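Local structure of protein sifA (Salmonella typhimurium, 3CXB) at residues E63-K73 with Y152-L160; N92-I100 with L109-D117. The protein acts as a secreted effector that is required for endosomal tubulation and the formation of Salmonella-induced filaments in infected epithelial cells, and binds host PLEKHM2. All coordinates share one frame; numbering follows the deposited sequence.

Contact 1 of 2, residues E63-K73 with Y152-L160; sequences ERLTEIFFELK and YSEIVDYPL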
loop_
_atom_site.group_PDB
_atom_site.type_symbol
_atom_site.label_atom_id
_atom_site.label_comp_id
_atom_site.label_asym_id
_atom_site.label_seq_id
_atom_site.Cartn_x
_atom_site.Cartn_y
_atom_site.Cartn_z
ATOM N N GLU A 63 0.777 7.410 -1.934
ATOM C CA GLU A 63 0.103 6.245 -1.407
ATOM C C GLU A 63 -1.184 6.685 -0.732
ATOM O O GLU A 63 -2.252 6.142 -1.013
ATOM C CB GLU A 63 1.003 5.495 -0.436
ATOM C CG GLU A 63 0.396 4.225 0.171
ATOM C CD GLU A 63 0.122 3.100 -0.842
ATOM O OE1 GLU A 63 0.338 1.915 -0.487
ATOM O OE2 GLU A 63 -0.326 3.388 -1.980
ATOM N N ARG A 64 -1.102 7.698 0.125
ATOM C CA ARG A 64 -2.294 8.189 0.827
ATOM C C ARG A 64 -3.302 8.752 -0.187
ATOM O O ARG A 64 -4.523 8.734 0.039
ATOM C CB ARG A 64 -1.891 9.250 1.848
ATOM C CG ARG A 64 -3.039 9.875 2.622
ATOM C CD ARG A 64 -3.842 8.831 3.364
ATOM N NE ARG A 64 -5.013 9.413 4.021
ATOM C CZ ARG A 64 -6.120 8.730 4.297
ATOM N NH1 ARG A 64 -7.143 9.328 4.896
ATOM N NH2 ARG A 64 -6.202 7.446 3.960
ATOM N N LEU A 65 -2.781 9.258 -1.303
ATOM C CA LEU A 65 -3.632 9.776 -2.370
ATOM C C LEU A 65 -4.518 8.645 -2.874
ATOM O O LEU A 65 -5.737 8.787 -2.909
ATOM C CB LEU A 65 -2.806 10.269 -3.558
ATOM C CG LEU A 65 -3.342 11.500 -4.302
ATOM C CD1 LEU A 65 -2.554 11.695 -5.553
ATOM C CD2 LEU A 65 -4.786 11.373 -4.620
ATOM N N THR A 66 -3.914 7.528 -3.274
ATOM C CA THR A 66 -4.714 6.415 -3.787
ATOM C C THR A 66 -5.712 5.889 -2.765
ATOM O O THR A 66 -6.852 5.565 -3.135
ATOM C CB THR A 66 -3.851 5.235 -4.261
ATOM O OG1 THR A 66 -3.281 4.578 -3.121
ATOM C CG2 THR A 66 -2.722 5.725 -5.173
ATOM N N GLU A 67 -5.318 5.823 -1.491
ATOM C CA GLU A 67 -6.252 5.314 -0.492
ATOM C C GLU A 67 -7.509 6.149 -0.460
ATOM O O GLU A 67 -8.628 5.626 -0.539
ATOM C CB GLU A 67 -5.659 5.333 0.922
ATOM C CG GLU A 67 -4.546 4.352 1.213
ATOM C CD GLU A 67 -3.969 4.555 2.595
ATOM O OE1 GLU A 67 -3.081 3.762 2.990
ATOM O OE2 GLU A 67 -4.401 5.514 3.282
ATOM N N ILE A 68 -7.319 7.456 -0.337
ATOM C CA ILE A 68 -8.441 8.367 -0.213
ATOM C C ILE A 68 -9.404 8.208 -1.346
ATOM O O ILE A 68 -10.627 8.346 -1.179
ATOM C CB ILE A 68 -7.978 9.825 -0.140
ATOM C CG1 ILE A 68 -7.017 9.997 1.048
ATOM C CG2 ILE A 68 -9.181 10.731 0.058
ATOM C CD1 ILE A 68 -6.327 11.373 1.114
ATOM N N PHE A 69 -8.846 7.903 -2.508
ATOM C CA PHE A 69 -9.661 7.717 -3.687
ATOM C C PHE A 69 -10.668 6.589 -3.414
ATOM O O PHE A 69 -11.874 6.765 -3.586
ATOM C CB PHE A 69 -8.776 7.355 -4.877
ATOM C CG PHE A 69 -9.540 7.153 -6.142
ATOM C CD1 PHE A 69 -10.034 8.245 -6.851
ATOM C CD2 PHE A 69 -9.770 5.866 -6.628
ATOM C CE1 PHE A 69 -10.742 8.074 -8.030
ATOM C CE2 PHE A 69 -10.480 5.681 -7.808
ATOM C CZ PHE A 69 -10.969 6.800 -8.515
ATOM N N PHE A 70 -10.168 5.441 -2.960
ATOM C CA PHE A 70 -11.038 4.300 -2.693
ATOM C C PHE A 70 -11.910 4.443 -1.453
ATOM O O PHE A 70 -12.955 3.812 -1.343
ATOM C CB PHE A 70 -10.205 3.020 -2.666
ATOM C CG PHE A 70 -9.700 2.633 -4.027
ATOM C CD1 PHE A 70 -10.544 2.034 -4.952
ATOM C CD2 PHE A 70 -8.412 2.950 -4.424
ATOM C CE1 PHE A 70 -10.119 1.794 -6.257
ATOM C CE2 PHE A 70 -7.982 2.706 -5.745
ATOM C CZ PHE A 70 -8.832 2.122 -6.650
ATOM N N GLU A 71 -11.500 5.279 -0.516
ATOM C CA GLU A 71 -12.349 5.471 0.646
ATOM C C GLU A 71 -13.582 6.187 0.088
ATOM O O GLU A 71 -14.707 5.963 0.520
ATOM C CB GLU A 71 -11.634 6.322 1.708
ATOM C CG GLU A 71 -10.729 5.511 2.661
ATOM C CD GLU A 71 -9.847 6.372 3.573
ATOM O OE1 GLU A 71 -10.370 7.352 4.160
ATOM O OE2 GLU A 71 -8.638 6.056 3.717
ATOM N N LEU A 72 -13.366 7.044 -0.898
ATOM C CA LEU A 72 -14.478 7.754 -1.493
ATOM C C LEU A 72 -15.346 6.759 -2.257
ATOM O O LEU A 72 -16.558 6.705 -2.067
ATOM C CB LEU A 72 -13.970 8.849 -2.439
ATOM C CG LEU A 72 -13.342 10.061 -1.744
ATOM C CD1 LEU A 72 -12.501 10.851 -2.719
ATOM C CD2 LEU A 72 -14.454 10.949 -1.143
ATOM N N LYS A 73 -14.715 5.963 -3.115
ATOM C CA LYS A 73 -15.446 4.991 -3.906
ATOM C C LYS A 73 -16.257 4.088 -2.985
ATOM O O LYS A 73 -17.446 3.855 -3.205
ATOM C CB LYS A 73 -14.481 4.164 -4.734
ATOM C CG LYS A 73 -15.171 3.232 -5.704
ATOM C CD LYS A 73 -14.149 2.405 -6.466
ATOM C CE LYS A 73 -14.791 1.295 -7.269
ATOM N NZ LYS A 73 -13.734 0.358 -7.753
ATOM N N TYR A 152 -4.682 -1.342 -11.987
ATOM C CA TYR A 152 -5.847 -1.720 -11.195
ATOM C C TYR A 152 -6.149 -3.210 -11.165
ATOM O O TYR A 152 -6.147 -3.868 -12.201
ATOM C CB TYR A 152 -7.068 -0.983 -11.722
ATOM C CG TYR A 152 -8.348 -1.329 -11.012
ATOM C CD1 TYR A 152 -8.638 -0.796 -9.760
ATOM C CD2 TYR A 152 -9.274 -2.182 -11.595
ATOM C CE1 TYR A 152 -9.819 -1.094 -9.101
ATOM C CE2 TYR A 152 -10.459 -2.496 -10.943
ATOM C CZ TYR A 152 -10.728 -1.944 -9.694
ATOM O OH TYR A 152 -11.912 -2.235 -9.057
ATOM N N SER A 153 -6.421 -3.738 -9.978
ATOM C CA SER A 153 -6.756 -5.150 -9.820
ATOM C C SER A 153 -8.089 -5.225 -9.088
ATOM O O SER A 153 -8.153 -4.944 -7.893
ATOM C CB SER A 153 -5.684 -5.851 -9.003
ATOM O OG SER A 153 -6.027 -7.200 -8.766
ATOM N N GLU A 154 -9.150 -5.611 -9.791
ATOM C CA GLU A 154 -10.473 -5.662 -9.170
ATOM C C GLU A 154 -10.662 -6.770 -8.152
ATOM O O GLU A 154 -11.650 -6.780 -7.428
ATOM C CB GLU A 154 -11.570 -5.750 -10.230
ATOM C CG GLU A 154 -11.922 -7.152 -10.688
ATOM C CD GLU A 154 -13.143 -7.160 -11.595
ATOM O OE1 GLU A 154 -13.021 -6.719 -12.764
ATOM O OE2 GLU A 154 -14.223 -7.593 -11.129
ATOM N N ILE A 155 -9.725 -7.706 -8.096
ATOM C CA ILE A 155 -9.817 -8.780 -7.115
ATOM C C ILE A 155 -9.589 -8.196 -5.731
ATOM O O ILE A 155 -10.112 -8.697 -4.748
ATOM C CB ILE A 155 -8.781 -9.895 -7.390
ATOM C CG1 ILE A 155 -9.263 -10.731 -8.567
ATOM C CG2 ILE A 155 -8.609 -10.797 -6.174
ATOM C CD1 ILE A 155 -10.695 -11.236 -8.388
ATOM N N VAL A 156 -8.796 -7.135 -5.669
ATOM C CA VAL A 156 -8.509 -6.441 -4.423
ATOM C C VAL A 156 -9.176 -5.057 -4.449
ATOM O O VAL A 156 -9.214 -4.354 -3.432
ATOM C CB VAL A 156 -7.011 -6.239 -4.249
ATOM C CG1 VAL A 156 -6.345 -7.538 -3.914
ATOM C CG2 VAL A 156 -6.433 -5.667 -5.525
ATOM N N ASP A 157 -9.722 -4.698 -5.614
ATOM C CA ASP A 157 -10.360 -3.400 -5.854
ATOM C C ASP A 157 -9.392 -2.305 -5.423
ATOM O O ASP A 157 -9.693 -1.451 -4.592
ATOM C CB ASP A 157 -11.664 -3.285 -5.095
ATOM C CG ASP A 157 -12.373 -1.998 -5.383
ATOM O OD1 ASP A 157 -11.977 -1.292 -6.336
ATOM O OD2 ASP A 157 -13.335 -1.688 -4.661
ATOM N N TYR A 158 -8.212 -2.345 -6.022
ATOM C CA TYR A 158 -7.167 -1.402 -5.703
ATOM C C TYR A 158 -6.039 -1.673 -6.675
ATOM O O TYR A 158 -5.929 -2.785 -7.196
ATOM C CB TYR A 158 -6.652 -1.685 -4.302
ATOM C CG TYR A 158 -5.966 -0.513 -3.655
ATOM C CD1 TYR A 158 -6.711 0.497 -3.042
ATOM C CD2 TYR A 158 -4.578 -0.431 -3.611
ATOM C CE1 TYR A 158 -6.092 1.557 -2.391
ATOM C CE2 TYR A 158 -3.943 0.625 -2.959
ATOM C CZ TYR A 158 -4.709 1.620 -2.347
ATOM O OH TYR A 158 -4.102 2.663 -1.668
ATOM N N PRO A 159 -5.184 -0.676 -6.951
ATOM C CA PRO A 159 -4.103 -0.996 -7.884
ATOM C C PRO A 159 -3.054 -1.827 -7.157
ATOM O O PRO A 159 -2.819 -1.639 -5.960
ATOM C CB PRO A 159 -3.597 0.377 -8.311
ATOM C CG PRO A 159 -3.930 1.242 -7.158
ATOM C CD PRO A 159 -5.280 0.774 -6.732
ATOM N N LEU A 160 -2.447 -2.770 -7.865
ATOM C CA LEU A 160 -1.436 -3.610 -7.239
ATOM C C LEU A 160 -0.199 -3.668 -8.121
ATOM O O LEU A 160 -0.278 -3.485 -9.346
ATOM C CB LEU A 160 -1.991 -5.028 -6.981
ATOM C CG LEU A 160 -2.052 -6.095 -8.093
ATOM C CD1 LEU A 160 -2.546 -5.470 -9.407
ATOM C CD2 LEU A 160 -0.677 -6.704 -8.321
#
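D157 OD1 is gripped twice where helix 62-75 meets the tip of the beta hairpin formed by strands 145-153 and 158-167. K73 NZ reaches it across the contact at 2.8 Å in a hydrogen-bonded salt bridge, while Y152 OH donates to D157 OD1 from within the hairpin at 2.9 Å. Both donors come to the same face of the carboxylate plane; the lysine arrives on the syn side and the hydroxyl from well above the plane. K73 gets there with its chain fully extended and CG anti to the backbone N (chi1 -174°), the lysine and aspartate side chains approaching from opposite directions.

The hairpin ends in a G1 beta bulge, with D157 and Y158 together opposite S153, whose O accepts from V156 N and Y158 N. The positive phi of D157 (52°) fits that motif.

Between the two polar ends, the F70 ring fills the interface. D157 O and Y158 CA lie over one of its faces, offset toward the rim, and F69 CD2 sits over the centre of the opposite face. The F70 and Y158 rings meet obliquely, their centroids 4.9 Å apart and planes inclined by 45°. The P159 and F70 side chains come from opposite directions, P159 CD reaching F70 CE2 at 3.5 Å.

Along the helix, R64 NH2 bridges E67 OE2 and E71 OE2 in a salt-bridge network, and R64 NE has a second partner in E52 of helix 42-54. E67 OE1 bonds to H300, whose ring also meets that of Y158.

At the far end, Y158 OH donates to T66 OG1 at 2.5 Å. T66 OG1 in turn donates a hydrogen bond to E63 O at 2.8 Å, arriving in the carbonyl plane on a lone pair of an oxygen that also accepts from E67 N.

Contact 2 of 2, residues N92-I100 with L109-D117; sequences NDATIILRI and LLRITQNTD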
loop_
_atom_site.group_PDB
_atom_site.type_symbol
_atom_site.label_atom_id
_atom_site.label_comp_id
_atom_site.label_asym_id
_atom_site.label_seq_id
_atom_site.Cartn_x
_atom_site.Cartn_y
_atom_site.Cartn_z
ATOM N N ASN A 92 -0.122 1.953 -20.724
ATOM C CA ASN A 92 1.228 2.431 -20.448
ATOM C C ASN A 92 1.490 2.282 -18.952
ATOM O O ASN A 92 1.238 3.189 -18.160
ATOM C CB ASN A 92 1.372 3.900 -20.856
ATOM C CG ASN A 92 2.782 4.429 -20.647
ATOM O OD1 ASN A 92 3.042 5.627 -20.809
ATOM N ND2 ASN A 92 3.704 3.538 -20.290
ATOM N N ASP A 93 1.997 1.118 -18.587
ATOM C CA ASP A 93 2.302 0.779 -17.211
ATOM C C ASP A 93 3.044 1.872 -16.417
ATOM O O ASP A 93 2.860 2.018 -15.204
ATOM C CB ASP A 93 3.117 -0.504 -17.224
ATOM C CG ASP A 93 3.079 -1.213 -15.918
ATOM O OD1 ASP A 93 1.987 -1.269 -15.321
ATOM O OD2 ASP A 93 4.129 -1.724 -15.496
ATOM N N ALA A 94 3.890 2.636 -17.102
ATOM C CA ALA A 94 4.656 3.691 -16.450
ATOM C C ALA A 94 3.761 4.709 -15.754
ATOM O O ALA A 94 4.189 5.386 -14.822
ATOM C CB ALA A 94 5.549 4.397 -17.469
ATOM N N THR A 95 2.518 4.813 -16.202
ATOM C CA THR A 95 1.601 5.769 -15.620
ATOM C C THR A 95 0.236 5.149 -15.274
ATOM O O THR A 95 -0.155 4.113 -15.834
ATOM C CB THR A 95 1.426 6.969 -16.589
ATOM O OG1 THR A 95 0.193 7.651 -16.322
ATOM C CG2 THR A 95 1.429 6.484 -18.022
ATOM N N ILE A 96 -0.462 5.761 -14.317
ATOM C CA ILE A 96 -1.794 5.309 -13.921
ATOM C C ILE A 96 -2.632 6.516 -13.511
ATOM O O ILE A 96 -2.124 7.473 -12.922
ATOM C CB ILE A 96 -1.746 4.250 -12.788
ATOM C CG1 ILE A 96 -3.170 3.813 -12.445
ATOM C CG2 ILE A 96 -1.021 4.789 -11.599
ATOM C CD1 ILE A 96 -3.246 2.528 -11.683
ATOM N N ILE A 97 -3.918 6.473 -13.840
ATOM C CA ILE A 97 -4.831 7.573 -13.548
ATOM C C ILE A 97 -6.059 7.094 -12.791
ATOM O O ILE A 97 -6.555 6.002 -13.042
ATOM C CB ILE A 97 -5.304 8.201 -14.854
ATOM C CG1 ILE A 97 -4.098 8.465 -15.746
ATOM C CG2 ILE A 97 -6.051 9.473 -14.583
ATOM C CD1 ILE A 97 -4.458 9.009 -17.099
ATOM N N LEU A 98 -6.546 7.906 -11.862
ATOM C CA LEU A 98 -7.733 7.558 -11.090
ATOM C C LEU A 98 -8.591 8.768 -11.309
ATOM O O LEU A 98 -8.069 9.873 -11.368
ATOM C CB LEU A 98 -7.418 7.423 -9.592
ATOM C CG LEU A 98 -6.183 6.598 -9.203
ATOM C CD1 LEU A 98 -6.057 6.554 -7.707
ATOM C CD2 LEU A 98 -6.290 5.201 -9.729
ATOM N N ARG A 99 -9.896 8.576 -11.427
ATOM C CA ARG A 99 -10.760 9.711 -11.663
ATOM C C ARG A 99 -12.214 9.489 -11.303
ATOM O O ARG A 99 -12.673 8.361 -11.189
ATOM C CB ARG A 99 -10.661 10.107 -13.126
ATOM C CG ARG A 99 -10.788 8.929 -14.050
ATOM C CD ARG A 99 -10.730 9.363 -15.502
ATOM N NE ARG A 99 -10.931 8.222 -16.394
ATOM C CZ ARG A 99 -11.192 8.316 -17.693
ATOM N NH1 ARG A 99 -11.359 7.208 -18.402
ATOM N NH2 ARG A 99 -11.291 9.508 -18.277
ATOM N N ILE A 100 -12.932 10.588 -11.129
ATOM C CA ILE A 100 -14.339 10.551 -10.805
ATOM C C ILE A 100 -15.022 11.272 -11.954
ATOM O O ILE A 100 -14.792 12.469 -12.137
ATOM C CB ILE A 100 -14.635 11.334 -9.504
ATOM C CG1 ILE A 100 -13.798 10.778 -8.345
ATOM C CG2 ILE A 100 -16.124 11.252 -9.167
ATOM C CD1 ILE A 100 -14.005 11.513 -7.031
ATOM N N LEU A 109 -14.538 15.054 -13.209
ATOM C CA LEU A 109 -14.787 15.808 -11.986
ATOM C C LEU A 109 -13.518 15.923 -11.126
ATOM O O LEU A 109 -13.244 16.971 -10.515
ATOM C CB LEU A 109 -15.898 15.126 -11.186
ATOM C CG LEU A 109 -17.308 15.169 -11.794
ATOM C CD1 LEU A 109 -18.254 14.454 -10.873
ATOM C CD2 LEU A 109 -17.772 16.620 -12.009
ATOM N N LEU A 110 -12.748 14.842 -11.093
ATOM C CA LEU A 110 -11.509 14.784 -10.331
ATOM C C LEU A 110 -10.574 13.858 -11.075
ATOM O O LEU A 110 -10.934 12.741 -11.423
ATOM C CB LEU A 110 -11.785 14.243 -8.925
ATOM C CG LEU A 110 -10.635 14.121 -7.920
ATOM C CD1 LEU A 110 -10.193 15.512 -7.497
ATOM C CD2 LEU A 110 -11.081 13.319 -6.713
ATOM N N ARG A 111 -9.365 14.326 -11.325
ATOM C CA ARG A 111 -8.396 13.534 -12.061
ATOM C C ARG A 111 -7.110 13.395 -11.260
ATOM O O ARG A 111 -6.569 14.380 -10.779
ATOM C CB ARG A 111 -8.099 14.234 -13.385
ATOM C CG ARG A 111 -7.146 13.498 -14.310
ATOM C CD ARG A 111 -6.813 14.365 -15.526
ATOM N NE ARG A 111 -5.772 13.755 -16.349
ATOM C CZ ARG A 111 -5.942 12.644 -17.057
ATOM N NH1 ARG A 111 -4.938 12.146 -17.772
ATOM N NH2 ARG A 111 -7.124 12.046 -17.067
ATOM N N ILE A 112 -6.618 12.173 -11.118
ATOM C CA ILE A 112 -5.380 11.926 -10.387
ATOM C C ILE A 112 -4.476 11.133 -11.300
ATOM O O ILE A 112 -4.841 10.038 -11.740
ATOM C CB ILE A 112 -5.602 11.067 -9.129
ATOM C CG1 ILE A 112 -6.343 11.863 -8.049
ATOM C CG2 ILE A 112 -4.269 10.591 -8.595
ATOM C CD1 ILE A 112 -6.794 11.000 -6.851
ATOM N N THR A 113 -3.298 11.664 -11.605
ATOM C CA THR A 113 -2.398 10.907 -12.463
ATOM C C THR A 113 -1.156 10.619 -11.650
ATOM O O THR A 113 -0.773 11.414 -10.792
ATOM C CB THR A 113 -2.037 11.696 -13.726
ATOM O OG1 THR A 113 -1.209 12.802 -13.361
ATOM C CG2 THR A 113 -3.315 12.231 -14.407
ATOM N N GLN A 114 -0.558 9.460 -11.884
ATOM C CA GLN A 114 0.643 9.093 -11.158
ATOM C C GLN A 114 1.638 8.520 -12.143
ATOM O O GLN A 114 1.423 7.469 -12.746
ATOM C CB GLN A 114 0.340 8.071 -10.048
ATOM C CG GLN A 114 -0.917 8.370 -9.231
ATOM C CD GLN A 114 -0.978 7.597 -7.919
ATOM O OE1 GLN A 114 -0.400 6.505 -7.773
ATOM N NE2 GLN A 114 -1.690 8.156 -6.959
ATOM N N ASN A 115 2.727 9.245 -12.312
ATOM C CA ASN A 115 3.787 8.854 -13.211
ATOM C C ASN A 115 4.875 8.212 -12.376
ATOM O O ASN A 115 4.655 7.875 -11.219
ATOM C CB ASN A 115 4.309 10.094 -13.933
ATOM C CG ASN A 115 3.210 10.842 -14.652
ATOM O OD1 ASN A 115 2.610 10.328 -15.588
ATOM N ND2 ASN A 115 2.926 12.054 -14.208
ATOM N N THR A 116 6.050 8.062 -12.966
ATOM C CA THR A 116 7.188 7.445 -12.293
ATOM C C THR A 116 7.823 8.237 -11.159
ATOM O O THR A 116 8.329 7.656 -10.203
ATOM C CB THR A 116 8.291 7.139 -13.302
ATOM O OG1 THR A 116 8.577 8.325 -14.062
ATOM C CG2 THR A 116 7.852 6.026 -14.249
ATOM N N ASP A 117 7.801 9.560 -11.268
ATOM C CA ASP A 117 8.419 10.408 -10.255
ATOM C C ASP A 117 7.527 11.460 -9.626
ATOM O O ASP A 117 7.892 12.062 -8.623
ATOM C CB ASP A 117 9.624 11.111 -10.857
ATOM C CG ASP A 117 10.891 10.760 -10.154
ATOM O OD1 ASP A 117 11.965 11.160 -10.653
ATOM O OD2 ASP A 117 10.802 10.084 -9.101
HETATM O O HOH W 1 2.522 5.026 -11.973
#
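I97 lays its CG2 over one face of the R111 guanidinium, offset toward the rim, with CG2 3.7 Å from R111 NH2. The methyl gets there because it stands anti to the backbone N, while CG1 lies beside that N, anti to the carbonyl carbon (chi1 -48°). R111 runs extended from CG to NE, crossing I97 obliquely, and its NH2 is bound to E108 OE1. R99 NH2 pairs with the same oxygen, so the carboxylate probably balances both arginines. On the sheet face that carries I97, R99 and R111, I97 CG2 also lies alongside T113 CG2 at 3.9 Å.

Strands 96-101 and 108-114 form an antiparallel beta hairpin, the axes of their segments inclined at 169°. I96 with Q114, L98 with I112 and I100 with L110 are hydrogen-bonded pairs; I97-T113 and R99-R111 are the non-hydrogen-bonded ones. In the central pair L98 N reaches I112 O at 2.7 Å. Toward the hairpin's closed end, a classic beta bulge sets L109 and L110 together opposite I100: I100 O takes L109 N at 2.8 Å and, weakly, L110 N.

The face bearing I96, L98 and I100 is apolar apart from Q114. There I100 CD1 meets L110 CD2 at 3.5 Å, and L98 CB faces I112 CB. Beyond the I96-Q114 pair, at the open end of the hairpin, a water donates to Q114 O at 2.8 Å and weakly to A94 O.

How the contacts relate
Going from the N terminus, the chain first lays down helix 62-75, which holds residues 63-73. It then runs through strand 84-87 into the hairpin of contact 2, where 92-100 pairs with 109-117 after a short excursion. Strands 118-123 and 126-132 complete the five-stranded antiparallel sheet before the chain reaches 152-160 and closes contact 1. Contact 2 is therefore nested inside the much longer loop of contact 1. Their centres lie about 12 Å apart, and the helix serves both: T66, F70 and K73 reach the 145-167 hairpin, T66 also touching Q114, while L65 packs on I112 and F69 on L98, so the helix bridges both sheets, which also meet directly.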